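Local coordinates for protein ribosome-associated factor Y (Coxiella burnetii, PDB 3TQM) that probably binds ribosomes as a hibernation factor of the short HPF type, associating with 100S dimers of 70S particles and so regulating translation, at residues V54-A65 / L77-Y88. Residues are numbered along the deposited sequence; the frame is centred on the assembly and turned at random.
Sequences VKLPGSTINAQA and LMHKLETQLSKY
Leu-56 lays its CD1 methyl over one face of the Tyr-88 ring, 3.8 Å from the centroid and 18° off the ring normal, a CH-pi contact. Ser-59 OG comes to the ring edge, 3.6 Å from Tyr-88 CD1. With chi1 at 163° the Tyr-88 ring points away from its own backbone N and lies against the hairpin end. Its hydroxyl passes beside Pro-57 and hydrogen-bonds Glu-33 from the loop before strand 36-44.

Further along, Ile-61 drops its extended branch onto the helix backbone, with CD1 3.6 Å from Gln-84 O. Its CG2 methyl rests on the aliphatic start of Gln-84. The Ala-63 methyl sits between two leucines, its CB 3.6 Å from Leu-77 CD1 and 3.7 Å from Leu-81 CD2. Leu-81 also touches Val-54 and Ile-61, and Leu-85 reaches Leu-56 and Ile-61. At the far end Ala-65 packs on the backbone of Leu-77. Lys-80 stretches out its chain along the strand margin, and its NZ donates to Gln-64 O at 2.8 Å, nearly in line with the carbonyl (161°).

The type II turn from Leu-56 to Ser-59 joins the two strands. Ser-59 O accepts from both Lys-55 NZ and Leu-56 N, one on each side of the carbonyl plane. Leu-24 of helix 14-24 and Ile-27 extend the apolar layer beyond Leu-81. The axis of helix segment 77-88 comes within 7.7 Å of that of edge strand 59-65 and runs roughly antiparallel to it. Two helices packed on one face of a four-stranded sheet, in the order β-α-β-β-β-α, form the fold of the HPF/YfiA family.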
ATOM      1  N   VAL A  54      -2.003  -6.639  -2.983  1.00 26.41           N
ATOM      2  CA  VAL A  54      -2.686  -6.177  -4.189  1.00 26.06           C
ATOM      3  C   VAL A  54      -3.033  -7.318  -5.143  1.00 24.68           C
ATOM      4  O   VAL A  54      -2.183  -8.140  -5.484  1.00 22.97           O
ATOM      5  CB  VAL A  54      -1.841  -5.137  -4.945  1.00 25.02           C
ATOM      6  CG1 VAL A  54      -2.463  -4.826  -6.298  1.00 23.09           C
ATOM      7  CG2 VAL A  54      -1.695  -3.874  -4.107  1.00 24.24           C
ATOM      8  N   LYS A  55      -4.288  -7.351  -5.578  1.00 23.78           N
ATOM      9  CA  LYS A  55      -4.772  -8.429  -6.426  1.00 24.46           C
ATOM     10  C   LYS A  55      -4.982  -7.982  -7.871  1.00 24.50           C
ATOM     11  O   LYS A  55      -5.783  -7.090  -8.152  1.00 26.09           O
ATOM     12  CB  LYS A  55      -6.060  -9.019  -5.849  1.00 27.81           C
ATOM     13  CG  LYS A  55      -6.644 -10.166  -6.659  1.00 30.37           C
ATOM     14  CD  LYS A  55      -5.613 -11.256  -6.917  1.00 32.84           C
ATOM     15  CE  LYS A  55      -6.225 -12.412  -7.694  1.00 34.02           C
ATOM     16  NZ  LYS A  55      -5.186 -13.300  -8.279  1.00 34.47           N
ATOM     17  N   LEU A  56      -4.238  -8.607  -8.777  1.00 22.71           N
ATOM     18  CA  LEU A  56      -4.375  -8.376 -10.205  1.00 23.22           C
ATOM     19  C   LEU A  56      -4.896  -9.660 -10.830  1.00 28.68           C
ATOM     20  O   LEU A  56      -4.903 -10.708 -10.181  1.00 30.34           O
ATOM     21  CB  LEU A  56      -3.022  -8.017 -10.820  1.00 18.70           C
ATOM     22  CG  LEU A  56      -2.303  -6.788 -10.268  1.00 17.85           C
ATOM     23  CD1 LEU A  56      -0.802  -7.026 -10.244  1.00 18.20           C
ATOM     24  CD2 LEU A  56      -2.644  -5.530 -11.064  1.00 18.11           C
ATOM     25  N   PRO A  57      -5.346  -9.591 -12.092  1.00 33.59           N
ATOM     26  CA  PRO A  57      -5.798 -10.815 -12.761  1.00 34.68           C
ATOM     27  C   PRO A  57      -4.642 -11.794 -12.963  1.00 33.92           C
ATOM     28  O   PRO A  57      -3.724 -11.517 -13.738  1.00 33.61           O
ATOM     29  CB  PRO A  57      -6.311 -10.306 -14.114  1.00 35.00           C
ATOM     30  CG  PRO A  57      -6.632  -8.859 -13.882  1.00 34.90           C
ATOM     31  CD  PRO A  57      -5.585  -8.392 -12.914  1.00 35.49           C
ATOM     32  N   GLY A  58      -4.684 -12.923 -12.260  1.00 33.17           N
ATOM     33  CA  GLY A  58      -3.694 -13.970 -12.440  1.00 30.71           C
ATOM     34  C   GLY A  58      -2.552 -13.976 -11.442  1.00 31.20           C
ATOM     35  O   GLY A  58      -1.804 -14.947 -11.366  1.00 31.86           O
ATOM     36  N   SER A  59      -2.407 -12.899 -10.677  1.00 30.14           N
ATOM     37  CA  SER A  59      -1.301 -12.803  -9.727  1.00 29.01           C
ATOM     38  C   SER A  59      -1.605 -11.914  -8.528  1.00 26.05           C
ATOM     39  O   SER A  59      -2.651 -11.274  -8.464  1.00 26.11           O
ATOM     40  CB  SER A  59      -0.026 -12.320 -10.432  1.00 30.85           C
ATOM     41  OG  SER A  59      -0.249 -11.088 -11.104  1.00 30.83           O
ATOM     42  N   THR A  60      -0.674 -11.887  -7.580  1.00 25.24           N
ATOM     43  CA  THR A  60      -0.844 -11.112  -6.361  1.00 25.33           C
ATOM     44  C   THR A  60       0.473 -10.459  -5.958  1.00 26.58           C
ATOM     45  O   THR A  60       1.524 -11.102  -5.969  1.00 27.29           O
ATOM     46  CB  THR A  60      -1.346 -11.992  -5.204  1.00 23.68           C
ATOM     47  OG1 THR A  60      -2.577 -12.618  -5.578  1.00 22.58           O
ATOM     48  CG2 THR A  60      -1.569 -11.160  -3.952  1.00 23.41           C
ATOM     49  N   ILE A  61       0.413  -9.180  -5.603  1.00 25.35           N
ATOM     50  CA  ILE A  61       1.595  -8.454  -5.151  1.00 21.55           C
ATOM     51  C   ILE A  61       1.545  -8.206  -3.646  1.00 22.65           C
ATOM     52  O   ILE A  61       0.574  -7.648  -3.135  1.00 20.71           O
ATOM     53  CB  ILE A  61       1.743  -7.104  -5.883  1.00 17.25           C
ATOM     54  CG1 ILE A  61       2.049  -7.324  -7.369  1.00 19.12           C
ATOM     55  CG2 ILE A  61       2.829  -6.258  -5.240  1.00 12.09           C
ATOM     56  CD1 ILE A  61       2.246  -6.038  -8.159  1.00 18.25           C
ATOM     57  N   ASN A  62       2.590  -8.632  -2.942  1.00 25.60           N
ATOM     58  CA  ASN A  62       2.740  -8.316  -1.524  1.00 26.43           C
ATOM     59  C   ASN A  62       3.975  -7.451  -1.300  1.00 29.00           C
ATOM     60  O   ASN A  62       5.082  -7.831  -1.684  1.00 33.98           O
ATOM     61  CB  ASN A  62       2.843  -9.587  -0.679  1.00 24.14           C
ATOM     62  CG  ASN A  62       1.577 -10.417  -0.716  1.00 24.08           C
ATOM     63  OD1 ASN A  62       0.593 -10.097  -0.052  1.00 25.38           O
ATOM     64  ND2 ASN A  62       1.597 -11.495  -1.488  1.00 24.55           N
ATOM     65  N   ALA A  63       3.781  -6.287  -0.689  1.00 26.54           N
ATOM     66  CA  ALA A  63       4.884  -5.367  -0.438  1.00 24.13           C
ATOM     67  C   ALA A  63       4.815  -4.791   0.972  1.00 26.23           C
ATOM     68  O   ALA A  63       3.730  -4.564   1.505  1.00 24.21           O
ATOM     69  CB  ALA A  63       4.879  -4.247  -1.469  1.00 21.13           C
ATOM     70  N   GLN A  64       5.979  -4.553   1.570  1.00 28.61           N
ATOM     71  CA  GLN A  64       6.058  -3.992   2.916  1.00 28.13           C
ATOM     72  C   GLN A  64       7.172  -2.953   3.025  1.00 26.93           C
ATOM     73  O   GLN A  64       8.246  -3.122   2.451  1.00 27.88           O
ATOM     74  CB  GLN A  64       6.281  -5.100   3.944  1.00 29.08           C
ATOM     75  CG  GLN A  64       6.195  -4.632   5.388  1.00 33.42           C
ATOM     76  CD  GLN A  64       6.670  -5.682   6.375  1.00 36.83           C
ATOM     77  OE1 GLN A  64       7.830  -6.092   6.352  1.00 39.10           O
ATOM     78  NE2 GLN A  64       5.770  -6.127   7.244  1.00 37.03           N
ATOM     79  N   ALA A  65       6.907  -1.880   3.764  1.00 23.93           N
ATOM     80  CA  ALA A  65       7.904  -0.844   4.008  1.00 22.86           C
ATOM     81  C   ALA A  65       7.778  -0.329   5.435  1.00 23.38           C
ATOM     82  O   ALA A  65       6.765  -0.565   6.095  1.00 23.65           O
ATOM     83  CB  ALA A  65       7.744   0.294   3.014  1.00 21.33           C
ATOM     84  N   LEU A  77       6.071   2.633   0.492  1.00 28.38           N
ATOM     85  CA  LEU A  77       5.350   1.451   0.031  1.00 26.19           C
ATOM     86  C   LEU A  77       4.830   1.635  -1.391  1.00 27.93           C
ATOM     87  O   LEU A  77       4.744   0.673  -2.156  1.00 29.47           O
ATOM     88  CB  LEU A  77       4.194   1.121   0.975  1.00 22.00           C
ATOM     89  CG  LEU A  77       3.395  -0.141   0.639  1.00 21.42           C
ATOM     90  CD1 LEU A  77       4.306  -1.358   0.590  1.00 18.07           C
ATOM     91  CD2 LEU A  77       2.273  -0.352   1.641  1.00 22.58           C
HETATM   92  N   MSE A  78       4.482   2.870  -1.740  1.00 25.18           N
HETATM   93  CA  MSE A  78       4.006   3.170  -3.086  1.00 22.18           C
HETATM   94  C   MSE A  78       5.088   2.891  -4.128  1.00 20.86           C
HETATM   95  O   MSE A  78       4.809   2.334  -5.187  1.00 19.57           O
HETATM   96  CB  MSE A  78       3.532   4.620  -3.189  1.00 21.26           C
HETATM   97  CG  MSE A  78       2.379   4.986  -2.265  1.00 21.08           C
HETATM   98 SE   MSE A  78       0.771   3.907  -2.534  1.00 34.72          SE
HETATM   99  CE  MSE A  78       1.012   2.629  -1.084  1.00 27.57           C
ATOM    100  N   HIS A  79       6.323   3.281  -3.822  1.00 21.91           N
ATOM    101  CA  HIS A  79       7.448   3.043  -4.726  1.00 21.11           C
ATOM    102  C   HIS A  79       7.692   1.553  -4.917  1.00 19.64           C
ATOM    103  O   HIS A  79       7.982   1.101  -6.022  1.00 23.98           O
ATOM    104  CB  HIS A  79       8.723   3.714  -4.211  1.00 21.50           C
ATOM    105  CG  HIS A  79       8.662   5.209  -4.201  1.00 22.60           C
ATOM    106  ND1 HIS A  79       8.691   5.963  -5.354  1.00 22.81           N
ATOM    107  CD2 HIS A  79       8.584   6.090  -3.177  1.00 22.58           C
ATOM    108  CE1 HIS A  79       8.628   7.244  -5.041  1.00 24.38           C
ATOM    109  NE2 HIS A  79       8.563   7.350  -3.726  1.00 22.81           N
ATOM    110  N   LYS A  80       7.585   0.793  -3.834  1.00 18.43           N
ATOM    111  CA  LYS A  80       7.736  -0.654  -3.910  1.00 18.71           C
ATOM    112  C   LYS A  80       6.612  -1.273  -4.737  1.00 15.31           C
ATOM    113  O   LYS A  80       6.841  -2.209  -5.507  1.00 14.33           O
ATOM    114  CB  LYS A  80       7.770  -1.273  -2.509  1.00 19.59           C
ATOM    115  CG  LYS A  80       9.050  -0.983  -1.742  1.00 22.95           C
ATOM    116  CD  LYS A  80       9.151  -1.822  -0.475  1.00 26.20           C
ATOM    117  CE  LYS A  80      10.535  -1.708   0.144  1.00 28.50           C
ATOM    118  NZ  LYS A  80      10.705  -2.599   1.324  1.00 28.68           N
ATOM    119  N   LEU A  81       5.400  -0.749  -4.578  1.00 13.32           N
ATOM    120  CA  LEU A  81       4.264  -1.216  -5.360  1.00 14.98           C
ATOM    121  C   LEU A  81       4.465  -0.937  -6.848  1.00 20.29           C
ATOM    122  O   LEU A  81       4.292  -1.826  -7.681  1.00 23.63           O
ATOM    123  CB  LEU A  81       2.963  -0.571  -4.879  1.00 12.02           C
ATOM    124  CG  LEU A  81       2.349  -1.080  -3.578  1.00 14.06           C
ATOM    125  CD1 LEU A  81       0.960  -0.491  -3.392  1.00 15.90           C
ATOM    126  CD2 LEU A  81       2.286  -2.599  -3.573  1.00 13.88           C
ATOM    127  N   GLU A  82       4.828   0.299  -7.176  1.00 21.45           N
ATOM    128  CA  GLU A  82       5.046   0.683  -8.565  1.00 22.98           C
ATOM    129  C   GLU A  82       6.108  -0.192  -9.213  1.00 19.19           C
ATOM    130  O   GLU A  82       5.953  -0.629 -10.352  1.00 16.86           O
ATOM    131  CB  GLU A  82       5.430   2.160  -8.668  1.00 25.51           C
ATOM    132  CG  GLU A  82       4.328   3.106  -8.231  1.00 27.97           C
ATOM    133  CD  GLU A  82       4.382   4.437  -8.956  1.00 34.11           C
ATOM    134  OE1 GLU A  82       5.365   5.183  -8.766  1.00 33.68           O
ATOM    135  OE2 GLU A  82       3.440   4.733  -9.725  1.00 37.41           O
ATOM    136  N   THR A  83       7.188  -0.441  -8.482  1.00 17.90           N
ATOM    137  CA  THR A  83       8.219  -1.356  -8.945  1.00 22.61           C
ATOM    138  C   THR A  83       7.607  -2.710  -9.291  1.00 22.67           C
ATOM    139  O   THR A  83       7.826  -3.240 -10.378  1.00 23.81           O
ATOM    140  CB  THR A  83       9.319  -1.561  -7.882  1.00 24.20           C
ATOM    141  OG1 THR A  83       9.975  -0.315  -7.619  1.00 25.28           O
ATOM    142  CG2 THR A  83      10.347  -2.574  -8.367  1.00 22.49           C
ATOM    143  N   GLN A  84       6.831  -3.260  -8.362  1.00 21.49           N
ATOM    144  CA  GLN A  84       6.236  -4.582  -8.541  1.00 22.68           C
ATOM    145  C   GLN A  84       5.203  -4.605  -9.667  1.00 23.69           C
ATOM    146  O   GLN A  84       5.048  -5.614 -10.359  1.00 22.61           O
ATOM    147  CB  GLN A  84       5.615  -5.080  -7.234  1.00 21.98           C
ATOM    148  CG  GLN A  84       6.642  -5.421  -6.166  1.00 22.99           C
ATOM    149  CD  GLN A  84       7.702  -6.381  -6.671  1.00 25.89           C
ATOM    150  OE1 GLN A  84       8.899  -6.145  -6.503  1.00 27.88           O
ATOM    151  NE2 GLN A  84       7.268  -7.472  -7.295  1.00 26.13           N
ATOM    152  N   LEU A  85       4.501  -3.489  -9.843  1.00 22.68           N
ATOM    153  CA  LEU A  85       3.546  -3.351 -10.933  1.00 20.69           C
ATOM    154  C   LEU A  85       4.262  -3.273 -12.281  1.00 21.30           C
ATOM    155  O   LEU A  85       3.768  -3.785 -13.282  1.00 24.57           O
ATOM    156  CB  LEU A  85       2.660  -2.122 -10.723  1.00 21.52           C
ATOM    157  CG  LEU A  85       1.521  -2.275  -9.713  1.00 22.85           C
ATOM    158  CD1 LEU A  85       0.994  -0.919  -9.272  1.00 24.11           C
ATOM    159  CD2 LEU A  85       0.400  -3.128 -10.291  1.00 24.13           C
ATOM    160  N   SER A  86       5.428  -2.638 -12.305  1.00 21.77           N
ATOM    161  CA  SER A  86       6.203  -2.545 -13.537  1.00 24.04           C
ATOM    162  C   SER A  86       6.749  -3.903 -13.966  1.00 26.51           C
ATOM    163  O   SER A  86       6.865  -4.177 -15.159  1.00 28.74           O
ATOM    164  CB  SER A  86       7.332  -1.522 -13.408  1.00 25.44           C
ATOM    165  OG  SER A  86       6.825  -0.198 -13.460  1.00 27.62           O
ATOM    166  N   LYS A  87       7.091  -4.746 -12.997  1.00 28.13           N
ATOM    167  CA  LYS A  87       7.513  -6.112 -13.298  1.00 30.29           C
ATOM    168  C   LYS A  87       6.324  -6.913 -13.826  1.00 26.83           C
ATOM    169  O   LYS A  87       6.445  -7.653 -14.804  1.00 29.02           O
ATOM    170  CB  LYS A  87       8.100  -6.792 -12.060  1.00 33.39           C
ATOM    171  CG  LYS A  87       9.452  -6.248 -11.632  1.00 41.62           C
ATOM    172  CD  LYS A  87      10.003  -7.011 -10.436  1.00 47.99           C
ATOM    173  CE  LYS A  87      11.397  -6.519 -10.067  1.00 54.92           C
ATOM    174  NZ  LYS A  87      11.934  -7.211  -8.858  1.00 58.17           N
ATOM    175  N   TYR A  88       5.182  -6.760 -13.166  1.00 19.51           N
ATOM    176  CA  TYR A  88       3.947  -7.382 -13.608  1.00 23.55           C
ATOM    177  C   TYR A  88       3.680  -7.049 -15.071  1.00 27.05           C
ATOM    178  O   TYR A  88       3.436  -7.936 -15.890  1.00 24.62           O
ATOM    179  CB  TYR A  88       2.783  -6.904 -12.736  1.00 24.00           C
ATOM    180  CG  TYR A  88       1.418  -7.150 -13.331  1.00 26.06           C
ATOM    181  CD1 TYR A  88       0.781  -8.374 -13.173  1.00 28.84           C
ATOM    182  CD2 TYR A  88       0.762  -6.155 -14.043  1.00 26.00           C
ATOM    183  CE1 TYR A  88      -0.468  -8.600 -13.713  1.00 28.34           C
ATOM    184  CE2 TYR A  88      -0.487  -6.373 -14.587  1.00 26.96           C
ATOM    185  CZ  TYR A  88      -1.097  -7.598 -14.419  1.00 27.83           C
ATOM    186  OH  TYR A  88      -2.342  -7.823 -14.958  1.00 29.06           O
TER